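Local coordinates for protein alpha-ketoglutarate-dependent 2,4-dichlorophenoxyacetate dioxygenase (Bradyrhizobium diazoefficiens, PDB 5BKE) that probably acts as a metal- and 2-oxoglutarate-dependent dioxygenase of the TfdA family that degrades aryloxyalkanoate herbicides, at residues L130-V135 / W249-D253; L85-L91 / R275-T281; E163-H169 / P193-V199. All blocks are in the same frame, centred on the assembly; numbering follows the deposited sequence.

Contact 1: residues L130-V135 / W249-D253. With OGA (N-oxalylglycine), chain O.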
loop_
_atom_site.group_PDB
_atom_site.type_symbol
_atom_site.label_atom_id
_atom_site.label_comp_id
_atom_site.label_asym_id
_atom_site.label_seq_id
_atom_site.Cartn_x
_atom_site.Cartn_y
_atom_site.Cartn_z
ATOM N N LEU C 130 10.254 -44.674 -4.064
ATOM C CA LEU C 130 10.407 -45.474 -5.281
ATOM C C LEU C 130 11.842 -45.542 -5.813
ATOM O O LEU C 130 12.467 -44.514 -6.113
ATOM C CB LEU C 130 9.449 -44.979 -6.367
ATOM C CG LEU C 130 9.189 -45.883 -7.574
ATOM C CD1 LEU C 130 8.510 -47.171 -7.141
ATOM C CD2 LEU C 130 8.336 -45.163 -8.604
ATOM N N SER C 131 12.338 -46.773 -5.933
ATOM C CA SER C 131 13.695 -47.053 -6.390
ATOM C C SER C 131 13.675 -47.684 -7.784
ATOM O O SER C 131 12.895 -48.603 -8.047
ATOM C CB SER C 131 14.390 -47.954 -5.376
ATOM O OG SER C 131 15.626 -48.441 -5.843
ATOM N N ALA C 132 14.513 -47.149 -8.677
ATOM C CA ALA C 132 14.624 -47.627 -10.065
ATOM C C ALA C 132 15.733 -48.677 -10.191
ATOM O O ALA C 132 16.926 -48.353 -10.131
ATOM C CB ALA C 132 14.875 -46.458 -11.013
ATOM N N ARG C 133 15.333 -49.935 -10.356
ATOM C CA ARG C 133 16.287 -51.048 -10.375
ATOM C C ARG C 133 16.649 -51.456 -11.794
ATOM O O ARG C 133 17.818 -51.729 -12.076
ATOM C CB ARG C 133 15.763 -52.238 -9.562
ATOM C CG ARG C 133 15.369 -51.897 -8.129
ATOM C CD ARG C 133 16.533 -51.375 -7.292
ATOM N NE ARG C 133 16.127 -51.187 -5.901
ATOM C CZ ARG C 133 16.126 -52.146 -4.974
ATOM N NH1 ARG C 133 15.721 -51.868 -3.740
ATOM N NH2 ARG C 133 16.519 -53.386 -5.278
ATOM N N VAL C 134 15.644 -51.500 -12.669
ATOM C CA VAL C 134 15.832 -51.616 -14.122
ATOM C C VAL C 134 14.944 -50.559 -14.787
ATOM O O VAL C 134 13.722 -50.556 -14.596
ATOM C CB VAL C 134 15.509 -53.039 -14.680
ATOM C CG1 VAL C 134 15.726 -53.101 -16.193
ATOM C CG2 VAL C 134 16.340 -54.121 -13.986
ATOM N N VAL C 135 15.566 -49.670 -15.564
ATOM C CA VAL C 135 14.864 -48.556 -16.215
ATOM C C VAL C 135 14.357 -48.999 -17.574
ATOM O O VAL C 135 15.126 -49.497 -18.395
ATOM C CB VAL C 135 15.765 -47.286 -16.349
ATOM C CG1 VAL C 135 15.131 -46.219 -17.250
ATOM C CG2 VAL C 135 16.072 -46.700 -14.981
ATOM N N TRP C 249 13.516 -40.925 -15.560
ATOM C CA TRP C 249 14.233 -41.895 -14.718
ATOM C C TRP C 249 15.667 -42.184 -15.168
ATOM O O TRP C 249 15.931 -42.405 -16.353
ATOM C CB TRP C 249 13.438 -43.200 -14.638
ATOM C CG TRP C 249 12.206 -43.094 -13.806
ATOM C CD1 TRP C 249 10.924 -42.959 -14.252
ATOM C CD2 TRP C 249 12.138 -43.104 -12.377
ATOM N NE1 TRP C 249 10.058 -42.889 -13.187
ATOM C CE2 TRP C 249 10.775 -42.982 -12.025
ATOM C CE3 TRP C 249 13.098 -43.227 -11.357
ATOM C CZ2 TRP C 249 10.342 -42.956 -10.687
ATOM C CZ3 TRP C 249 12.670 -43.216 -10.022
ATOM C CH2 TRP C 249 11.301 -43.077 -9.702
ATOM N N LYS C 250 16.584 -42.176 -14.207
ATOM C CA LYS C 250 17.923 -42.732 -14.386
ATOM C C LYS C 250 18.077 -43.909 -13.441
ATOM O O LYS C 250 17.443 -43.946 -12.377
ATOM C CB LYS C 250 19.021 -41.691 -14.109
ATOM C CG LYS C 250 19.115 -40.562 -15.130
ATOM C CD LYS C 250 19.965 -39.416 -14.583
ATOM C CE LYS C 250 19.509 -38.055 -15.103
ATOM N NZ LYS C 250 19.793 -37.889 -16.559
ATOM N N LEU C 251 18.934 -44.852 -13.834
ATOM C CA LEU C 251 19.260 -46.034 -13.045
ATOM C C LEU C 251 19.696 -45.688 -11.626
ATOM O O LEU C 251 20.552 -44.824 -11.429
ATOM C CB LEU C 251 20.339 -46.863 -13.756
ATOM C CG LEU C 251 20.783 -48.194 -13.131
ATOM C CD1 LEU C 251 19.602 -49.132 -12.914
ATOM C CD2 LEU C 251 21.833 -48.848 -14.012
ATOM N N HIS C 252 19.085 -46.369 -10.651
ATOM C CA HIS C 252 19.293 -46.128 -9.212
ATOM C C HIS C 252 18.850 -44.756 -8.675
ATOM O O HIS C 252 19.318 -44.332 -7.618
ATOM C CB HIS C 252 20.736 -46.440 -8.770
ATOM C CG HIS C 252 21.226 -47.790 -9.193
ATOM N ND1 HIS C 252 22.507 -48.002 -9.655
ATOM C CD2 HIS C 252 20.607 -48.996 -9.234
ATOM C CE1 HIS C 252 22.661 -49.279 -9.951
ATOM N NE2 HIS C 252 21.523 -49.903 -9.707
ATOM N N ASP C 253 17.942 -44.072 -9.374
ATOM C CA ASP C 253 17.228 -42.949 -8.759
ATOM C C ASP C 253 16.389 -43.475 -7.586
ATOM O O ASP C 253 15.917 -44.624 -7.618
ATOM C CB ASP C 253 16.260 -42.297 -9.738
ATOM C CG ASP C 253 16.920 -41.310 -10.685
ATOM O OD1 ASP C 253 18.121 -40.987 -10.539
ATOM O OD2 ASP C 253 16.189 -40.851 -11.598
HETATM C C1 OGA O . 3.758 -46.118 -7.073
HETATM C C2 OGA O . 3.499 -45.639 -8.413
HETATM C C4 OGA O . 4.421 -45.301 -10.668
HETATM C C5 OGA O . 5.657 -45.788 -11.372
HETATM O O1 OGA O . 2.959 -45.764 -6.171
HETATM O O2 OGA O . 4.776 -46.816 -6.872
HETATM O "O2'" OGA O . 2.359 -45.276 -8.689
HETATM O O3 OGA O . 5.868 -47.023 -11.366
HETATM N N1 OGA O . 4.529 -45.589 -9.246
HETATM O O4 OGA O . 6.416 -44.948 -11.910
HETATM O O HOH W 1 17.328 -46.262 -5.884
#

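Contact 2: residues L85-L91 / R275-T281. With OGA (N-oxalylglycine), chain O.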
loop_
_atom_site.group_PDB
_atom_site.type_symbol
_atom_site.label_atom_id
_atom_site.label_comp_id
_atom_site.label_asym_id
_atom_site.label_seq_id
_atom_site.Cartn_x
_atom_site.Cartn_y
_atom_site.Cartn_z
ATOM N N LEU C 85 9.007 -54.543 0.510
ATOM C CA LEU C 85 8.649 -53.622 -0.582
ATOM C C LEU C 85 7.465 -54.028 -1.458
ATOM O O LEU C 85 7.255 -55.215 -1.740
ATOM C CB LEU C 85 9.865 -53.333 -1.472
ATOM C CG LEU C 85 11.190 -52.865 -0.852
ATOM C CD1 LEU C 85 12.085 -52.363 -1.964
ATOM C CD2 LEU C 85 11.031 -51.787 0.206
ATOM N N ASN C 86 6.699 -53.023 -1.880
ATOM C CA ASN C 86 5.646 -53.205 -2.876
ATOM C C ASN C 86 6.281 -53.297 -4.255
ATOM O O ASN C 86 7.140 -52.480 -4.632
ATOM C CB ASN C 86 4.627 -52.057 -2.847
ATOM C CG ASN C 86 4.251 -51.655 -1.442
ATOM O OD1 ASN C 86 4.744 -50.647 -0.923
ATOM N ND2 ASN C 86 3.410 -52.464 -0.797
ATOM N N ASP C 87 5.857 -54.316 -4.988
ATOM C CA ASP C 87 6.326 -54.550 -6.322
ATOM C C ASP C 87 5.426 -53.736 -7.241
ATOM O O ASP C 87 4.247 -54.058 -7.422
ATOM C CB ASP C 87 6.274 -56.050 -6.627
ATOM C CG ASP C 87 6.924 -56.413 -7.948
ATOM O OD1 ASP C 87 7.312 -55.518 -8.732
ATOM O OD2 ASP C 87 7.035 -57.623 -8.208
ATOM N N VAL C 88 5.983 -52.650 -7.777
ATOM C CA VAL C 88 5.276 -51.809 -8.757
ATOM C C VAL C 88 5.931 -51.906 -10.155
ATOM O O VAL C 88 5.799 -51.003 -10.988
ATOM C CB VAL C 88 5.100 -50.341 -8.268
ATOM C CG1 VAL C 88 4.193 -50.281 -7.042
ATOM C CG2 VAL C 88 6.436 -49.690 -7.963
ATOM N N SER C 89 6.630 -53.024 -10.382
ATOM C CA SER C 89 7.237 -53.370 -11.672
ATOM C C SER C 89 6.204 -53.861 -12.700
ATOM O O SER C 89 5.009 -53.939 -12.404
ATOM C CB SER C 89 8.331 -54.431 -11.471
ATOM O OG SER C 89 7.784 -55.734 -11.380
ATOM N N ASN C 90 6.670 -54.186 -13.906
ATOM C CA ASN C 90 5.824 -54.839 -14.909
ATOM C C ASN C 90 6.116 -56.354 -15.045
ATOM O O ASN C 90 5.789 -56.977 -16.065
ATOM C CB ASN C 90 5.920 -54.097 -16.256
ATOM C CG ASN C 90 7.269 -54.271 -16.948
ATOM O OD1 ASN C 90 8.289 -54.571 -16.323
ATOM N ND2 ASN C 90 7.273 -54.065 -18.257
ATOM N N LEU C 91 6.717 -56.929 -13.999
ATOM C CA LEU C 91 7.190 -58.323 -13.998
ATOM C C LEU C 91 6.315 -59.251 -13.142
ATOM O O LEU C 91 5.750 -58.825 -12.129
ATOM C CB LEU C 91 8.653 -58.389 -13.510
ATOM C CG LEU C 91 9.703 -57.365 -13.984
ATOM C CD1 LEU C 91 10.955 -57.438 -13.124
ATOM C CD2 LEU C 91 10.051 -57.526 -15.460
ATOM N N ARG C 275 10.738 -53.388 -16.524
ATOM C CA ARG C 275 10.677 -52.163 -15.748
ATOM C C ARG C 275 10.619 -52.583 -14.295
ATOM O O ARG C 275 9.554 -52.916 -13.802
ATOM C CB ARG C 275 9.440 -51.336 -16.131
ATOM C CG ARG C 275 9.426 -49.950 -15.502
ATOM C CD ARG C 275 8.317 -49.085 -16.054
ATOM N NE ARG C 275 8.456 -47.695 -15.608
ATOM C CZ ARG C 275 7.841 -47.166 -14.548
ATOM N NH1 ARG C 275 7.019 -47.900 -13.789
ATOM N NH2 ARG C 275 8.054 -45.891 -14.242
ATOM N N ASP C 276 11.769 -52.602 -13.631
ATOM C CA ASP C 276 11.857 -53.047 -12.244
ATOM C C ASP C 276 11.886 -51.842 -11.294
ATOM O O ASP C 276 12.939 -51.225 -11.059
ATOM C CB ASP C 276 13.052 -53.988 -12.034
ATOM C CG ASP C 276 13.021 -54.703 -10.686
ATOM O OD1 ASP C 276 12.169 -54.384 -9.825
ATOM O OD2 ASP C 276 13.871 -55.596 -10.476
ATOM N N MET C 277 10.698 -51.526 -10.773
ATOM C CA MET C 277 10.478 -50.402 -9.867
ATOM C C MET C 277 9.908 -50.951 -8.560
ATOM O O MET C 277 8.934 -51.721 -8.571
ATOM C CB MET C 277 9.512 -49.371 -10.484
ATOM C CG MET C 277 9.851 -48.897 -11.895
ATOM S SD MET C 277 11.414 -47.989 -12.033
ATOM C CE MET C 277 10.964 -46.427 -11.272
ATOM N N ARG C 278 10.528 -50.561 -7.448
ATOM C CA ARG C 278 10.206 -51.095 -6.118
ATOM C C ARG C 278 9.951 -49.960 -5.120
ATOM O O ARG C 278 10.722 -49.004 -5.052
ATOM C CB ARG C 278 11.332 -52.003 -5.622
ATOM C CG ARG C 278 11.799 -53.029 -6.645
ATOM C CD ARG C 278 12.821 -53.987 -6.074
ATOM N NE ARG C 278 13.312 -54.884 -7.111
ATOM C CZ ARG C 278 14.249 -55.818 -6.948
ATOM N NH1 ARG C 278 14.839 -56.014 -5.769
ATOM N NH2 ARG C 278 14.603 -56.564 -7.989
ATOM N N ARG C 279 8.871 -50.090 -4.354
ATOM C CA ARG C 279 8.368 -49.040 -3.457
ATOM C C ARG C 279 8.399 -49.459 -1.979
ATOM O O ARG C 279 8.009 -50.570 -1.644
ATOM C CB ARG C 279 6.930 -48.647 -3.861
ATOM C CG ARG C 279 6.395 -47.374 -3.207
ATOM C CD ARG C 279 4.965 -47.068 -3.631
ATOM N NE ARG C 279 3.990 -47.667 -2.723
ATOM C CZ ARG C 279 2.684 -47.817 -2.965
ATOM N NH1 ARG C 279 2.136 -47.425 -4.110
ATOM N NH2 ARG C 279 1.912 -48.374 -2.038
ATOM N N ALA C 280 8.880 -48.576 -1.110
ATOM C CA ALA C 280 8.618 -48.694 0.327
ATOM C C ALA C 280 7.512 -47.706 0.690
ATOM O O ALA C 280 7.485 -46.570 0.180
ATOM C CB ALA C 280 9.870 -48.431 1.144
ATOM N N THR C 281 6.597 -48.140 1.550
ATOM C CA THR C 281 5.467 -47.300 1.969
ATOM C C THR C 281 5.420 -47.132 3.486
ATOM O O THR C 281 5.441 -48.116 4.233
ATOM C CB THR C 281 4.124 -47.824 1.427
ATOM O OG1 THR C 281 4.291 -48.209 0.060
ATOM C CG2 THR C 281 3.064 -46.736 1.484
HETATM C C1 OGA O . 3.758 -46.118 -7.073
HETATM C C2 OGA O . 3.499 -45.639 -8.413
HETATM C C4 OGA O . 4.421 -45.301 -10.668
HETATM C C5 OGA O . 5.657 -45.788 -11.372
HETATM O O1 OGA O . 2.959 -45.764 -6.171
HETATM O O2 OGA O . 4.776 -46.816 -6.872
HETATM O "O2'" OGA O . 2.359 -45.276 -8.689
HETATM O O3 OGA O . 5.868 -47.023 -11.366
HETATM N N1 OGA O . 4.529 -45.589 -9.246
HETATM O O4 OGA O . 6.416 -44.948 -11.910
HETATM O O HOH W 2 6.376 -50.686 -13.725
#

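Contact 3: residues E163-H169 / P193-V199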
loop_
_atom_site.group_PDB
_atom_site.type_symbol
_atom_site.label_atom_id
_atom_site.label_comp_id
_atom_site.label_asym_id
_atom_site.label_seq_id
_atom_site.Cartn_x
_atom_site.Cartn_y
_atom_site.Cartn_z
ATOM N N GLU C 163 -15.166 -27.126 0.638
ATOM C CA GLU C 163 -14.572 -27.194 1.986
ATOM C C GLU C 163 -14.929 -28.442 2.812
ATOM O O GLU C 163 -14.037 -29.082 3.376
ATOM C CB GLU C 163 -14.842 -25.888 2.770
ATOM C CG GLU C 163 -14.325 -25.829 4.216
ATOM C CD GLU C 163 -12.802 -25.890 4.353
ATOM O OE1 GLU C 163 -12.076 -25.307 3.519
ATOM O OE2 GLU C 163 -12.314 -26.520 5.325
ATOM N N ASP C 164 -16.215 -28.789 2.861
ATOM C CA ASP C 164 -16.691 -29.881 3.725
ATOM C C ASP C 164 -17.082 -31.149 2.966
ATOM O O ASP C 164 -17.586 -32.102 3.565
ATOM C CB ASP C 164 -17.849 -29.405 4.616
ATOM C CG ASP C 164 -17.432 -28.289 5.571
ATOM O OD1 ASP C 164 -16.599 -28.539 6.464
ATOM O OD2 ASP C 164 -17.932 -27.157 5.421
ATOM N N LEU C 165 -16.824 -31.171 1.660
ATOM C CA LEU C 165 -17.155 -32.331 0.834
ATOM C C LEU C 165 -16.325 -33.584 1.164
ATOM O O LEU C 165 -15.142 -33.499 1.526
ATOM C CB LEU C 165 -17.081 -31.976 -0.655
ATOM C CG LEU C 165 -18.065 -30.916 -1.183
ATOM C CD1 LEU C 165 -17.899 -30.744 -2.691
ATOM C CD2 LEU C 165 -19.518 -31.225 -0.830
ATOM N N VAL C 166 -16.980 -34.738 1.071
ATOM C CA VAL C 166 -16.359 -36.030 1.358
ATOM C C VAL C 166 -16.442 -36.920 0.110
ATOM O O VAL C 166 -17.502 -37.017 -0.528
ATOM C CB VAL C 166 -17.006 -36.706 2.606
ATOM C CG1 VAL C 166 -16.463 -38.106 2.844
ATOM C CG2 VAL C 166 -16.770 -35.872 3.864
ATOM N N CYS C 167 -15.317 -37.560 -0.225
ATOM C CA CYS C 167 -15.238 -38.510 -1.348
ATOM C C CYS C 167 -15.192 -39.963 -0.869
ATOM O O CYS C 167 -14.639 -40.255 0.189
ATOM C CB CYS C 167 -14.004 -38.226 -2.212
ATOM S SG CYS C 167 -13.870 -36.552 -2.892
ATOM N N GLU C 168 -15.765 -40.859 -1.668
ATOM C CA GLU C 168 -15.652 -42.304 -1.465
ATOM C C GLU C 168 -14.536 -42.866 -2.345
ATOM O O GLU C 168 -14.597 -42.772 -3.573
ATOM C CB GLU C 168 -16.984 -43.007 -1.759
ATOM C CG GLU C 168 -18.112 -42.557 -0.845
ATOM C CD GLU C 168 -19.354 -43.442 -0.870
ATOM O OE1 GLU C 168 -19.303 -44.590 -1.383
ATOM O OE2 GLU C 168 -20.392 -42.975 -0.344
ATOM N N HIS C 169 -13.512 -43.423 -1.704
ATOM C CA HIS C 169 -12.361 -43.976 -2.410
ATOM C C HIS C 169 -12.394 -45.508 -2.391
ATOM O O HIS C 169 -12.598 -46.121 -1.334
ATOM C CB HIS C 169 -11.054 -43.548 -1.759
ATOM C CG HIS C 169 -10.735 -42.089 -1.880
ATOM N ND1 HIS C 169 -9.606 -41.633 -2.527
ATOM C CD2 HIS C 169 -11.355 -40.990 -1.383
ATOM C CE1 HIS C 169 -9.552 -40.316 -2.435
ATOM N NE2 HIS C 169 -10.597 -39.902 -1.738
ATOM N N PRO C 193 -15.471 -49.302 -0.250
ATOM C CA PRO C 193 -15.193 -47.853 -0.270
ATOM C C PRO C 193 -14.998 -47.210 1.108
ATOM O O PRO C 193 -15.725 -47.546 2.047
ATOM C CB PRO C 193 -16.426 -47.273 -0.953
ATOM C CG PRO C 193 -16.863 -48.356 -1.868
ATOM C CD PRO C 193 -16.634 -49.625 -1.094
ATOM N N VAL C 194 -14.001 -46.324 1.210
ATOM C CA VAL C 194 -13.745 -45.530 2.414
ATOM C C VAL C 194 -13.976 -44.033 2.161
ATOM O O VAL C 194 -13.935 -43.564 1.011
ATOM C CB VAL C 194 -12.330 -45.761 3.020
ATOM C CG1 VAL C 194 -12.072 -47.242 3.279
ATOM C CG2 VAL C 194 -11.239 -45.150 2.150
ATOM N N LEU C 195 -14.234 -43.303 3.241
ATOM C CA LEU C 195 -14.491 -41.865 3.178
ATOM C C LEU C 195 -13.204 -41.090 3.398
ATOM O O LEU C 195 -12.383 -41.475 4.232
ATOM C CB LEU C 195 -15.557 -41.439 4.205
ATOM C CG LEU C 195 -16.972 -42.060 4.140
ATOM C CD1 LEU C 195 -17.863 -41.498 5.245
ATOM C CD2 LEU C 195 -17.639 -41.898 2.780
ATOM N N GLN C 196 -13.018 -40.028 2.611
ATOM C CA GLN C 196 -11.904 -39.090 2.771
ATOM C C GLN C 196 -12.399 -37.694 2.460
ATOM O O GLN C 196 -13.215 -37.509 1.553
ATOM C CB GLN C 196 -10.717 -39.403 1.834
ATOM C CG GLN C 196 -10.172 -40.834 1.853
ATOM C CD GLN C 196 -9.212 -41.140 3.002
ATOM O OE1 GLN C 196 -8.918 -40.292 3.843
ATOM N NE2 GLN C 196 -8.711 -42.365 3.026
ATOM N N ARG C 197 -11.894 -36.717 3.206
ATOM C CA ARG C 197 -12.116 -35.294 2.908
ATOM C C ARG C 197 -11.547 -34.943 1.535
ATOM O O ARG C 197 -10.469 -35.425 1.171
ATOM C CB ARG C 197 -11.434 -34.413 3.954
ATOM C CG ARG C 197 -12.002 -34.495 5.363
ATOM C CD ARG C 197 -13.311 -33.731 5.519
ATOM N NE ARG C 197 -13.193 -32.298 5.218
ATOM C CZ ARG C 197 -12.790 -31.371 6.082
ATOM N NH1 ARG C 197 -12.446 -31.714 7.313
ATOM N NH2 ARG C 197 -12.720 -30.095 5.710
ATOM N N LEU C 198 -12.280 -34.115 0.787
ATOM C CA LEU C 198 -11.793 -33.545 -0.464
ATOM C C LEU C 198 -10.716 -32.501 -0.196
ATOM O O LEU C 198 -9.789 -32.336 -0.989
ATOM C CB LEU C 198 -12.952 -32.937 -1.267
ATOM C CG LEU C 198 -12.714 -32.349 -2.670
ATOM C CD1 LEU C 198 -12.042 -33.338 -3.619
ATOM C CD2 LEU C 198 -14.018 -31.836 -3.280
ATOM N N VAL C 199 -10.845 -31.799 0.927
ATOM C CA VAL C 199 -9.881 -30.773 1.324
ATOM C C VAL C 199 -9.215 -31.197 2.627
ATOM O O VAL C 199 -9.893 -31.419 3.646
ATOM C CB VAL C 199 -10.542 -29.383 1.468
ATOM C CG1 VAL C 199 -9.512 -28.331 1.886
ATOM C CG2 VAL C 199 -11.219 -28.975 0.166
HETATM O O HOH W 3 -13.355 -31.617 2.602
HETATM O O HOH W 4 -13.980 -27.566 7.296
HETATM O O HOH W 5 -10.692 -37.045 -1.061
#

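Contact 1: residues L130-V135 / W249-D253
W249 and L130 meet at the tight end of this contact, their side chains crossing at about a right angle. With CG anti to the backbone N (chi1 -165°), the L130 side chain forks between indole and ligand. L130 CD2 lies 3.6 Å from W249 CZ2, approaching the indole obliquely, and L130 CD1 lies 3.8 Å from O2 of N-oxalylglycine. A132 meets the far side of the six-membered ring, also obliquely, with A132 CB 3.7 Å from W249 CE3. The indole NE1 is bonded to T142, which also holds the ligand.

The backbones are joined through A132. A132 N donates to D253 O at 3.1 Å, nearly straight, and A132 O accepts from H252 N at 3.0 Å, a more bent bond (142°). H252 and D253 end a type II beta turn, K250 to D253. D253 OD2 also accepts from K250 N, met from above the carboxylate plane, and is bonded to H247. The turn leads straight into strand 254-258, which lies beside strand 127-132 in the major sheet of this cupin-clan fold. R133 and V134 both face D276, a classic beta bulge, and the chain turns a corner at R133.

Beyond the bulge the contact opens to solvent, and methyl groups rest on backbone rather than on other side chains. V135 CG2 rests against the backbone of the turn, 3.6 Å from L251 N. L251 is exposed, yet its CD1 reaches R133 O, and its CG lies over one face of the H252 ring. A water bonds both S131 OG and D253 O.

Contact 2: residues L85-L91 / R275-T281
R279, R275 and V88 have the most surface buried here, and all three also touch N-oxalylglycine. R279 pairs with N86 as an antiparallel hydrogen-bonded pair. N86 N donates to R279 O, and R279 N returns a straighter bond to N86 O, 3.0 Å long. CB of N86 lies over one face of the R279 guanidinium. The R279 chain bends at chi3 (91°), which turns the group side-on to T281. NE and NH2 both donate to T281 OG1, close to the guanidinium plane, and fix its rotation. This leaves R279 NH1 to meet O1 of the ligand at 2.8 Å, again at the edge.

R275 lies just before the strand, at the end away from T281, and its chain runs extended from CG to NE. R275 NH1 donates to ligand O3 at 2.8 Å and R275 NH2 to ligand O4 at 3.0 Å, both nearly straight. CG of M277 lies against one face of this guanidinium. The R275 backbone is held by N90: R275 N donates to N90 OD1 from above the amide plane, and R275 O accepts from N90 N. A water joins R275 NH1 to V88 O.

V88 lies between the two arginines. V88 N donates to M277 O at 3.2 Å, and V88 CG2 packs 4.0 Å from M277 CB. V88 CG1 and CG2 are each 3.5 Å from O2 of the ligand. V88 is the middle residue of an Asx turn, in which D87 OD1 accepts from both N and OG of S89. An ST turn from S89 OG to L91 N follows.

The two arginines, gripping opposite ends of a 2-oxoglutarate analogue, are part of the co-substrate site of a TauD/TfdA-type dioxygenase, beside the manganese held by H115, D117 and H264.

Contact 3: residues E163-H169 / P193-V199
L198 packs against L165 and C167 in the apolar centre. L198 CD2 lies 4.0 Å from L165 CB, the two side chains side by side and pointing the same way. L198 CD1 meets C167 SG at 3.8 Å. On the face of V166, L195 and E168, V166 CG1 touches L195 CB at 3.7 Å, and L195 CD2 lies alongside the E168 chain. On the face of C167 and H169, Q196 bends at chi2 (-81°) and sets CG over the H169 ring, a CH-pi contact 3.9 Å from the centroid. Its amide stands almost upright to that ring and is bonded to T288 and S119. H169 ND1 is bonded to S119 too.

Between these faces the backbones form an antiparallel ladder, the strand directions 142° apart. C167 and Q196 bond each other both ways, as do H169 and V194. L198 N adds a bond to L165 O.

The polar edge gathers round R197. R197 NH2 donates to E163 O at 2.9 Å, while its salt bridge to E163 OE2 is long, at 3.6 Å. E163 OE1 pairs with K208. One water links E163 O, L165 O, R197 NE and V199 N.

In the four-stranded sheet, strands 166-169 and 194-201 are the central pair, flanked by 216-219 and 208-210. Helix 224-238 packs on L165, C167 and L198, and helix 156-162 on L198 and V199.

How the contacts relate
The three contacts are nested along the chain. Contact 2 closes the widest loop, contact 1 lies inside it, and contact 3 lies inside the loop closed by contact 1. Contacts 1 and 2 are neighbours, with centres about 10 Å apart. They share the seven-stranded mixed sheet, where strands 127-132 and 276-281 run side by side, joined by backbone bonds. Both contribute to the N-oxalylglycine pocket, contact 1 through L130 and contact 2 through V88, R275 and R279. Contact 3 belongs to a separate four-stranded sheet on the opposite side of the chain's centre. Its centre lies about 33 Å from contact 1 and 28 Å from contact 2, and it does not touch the ligand.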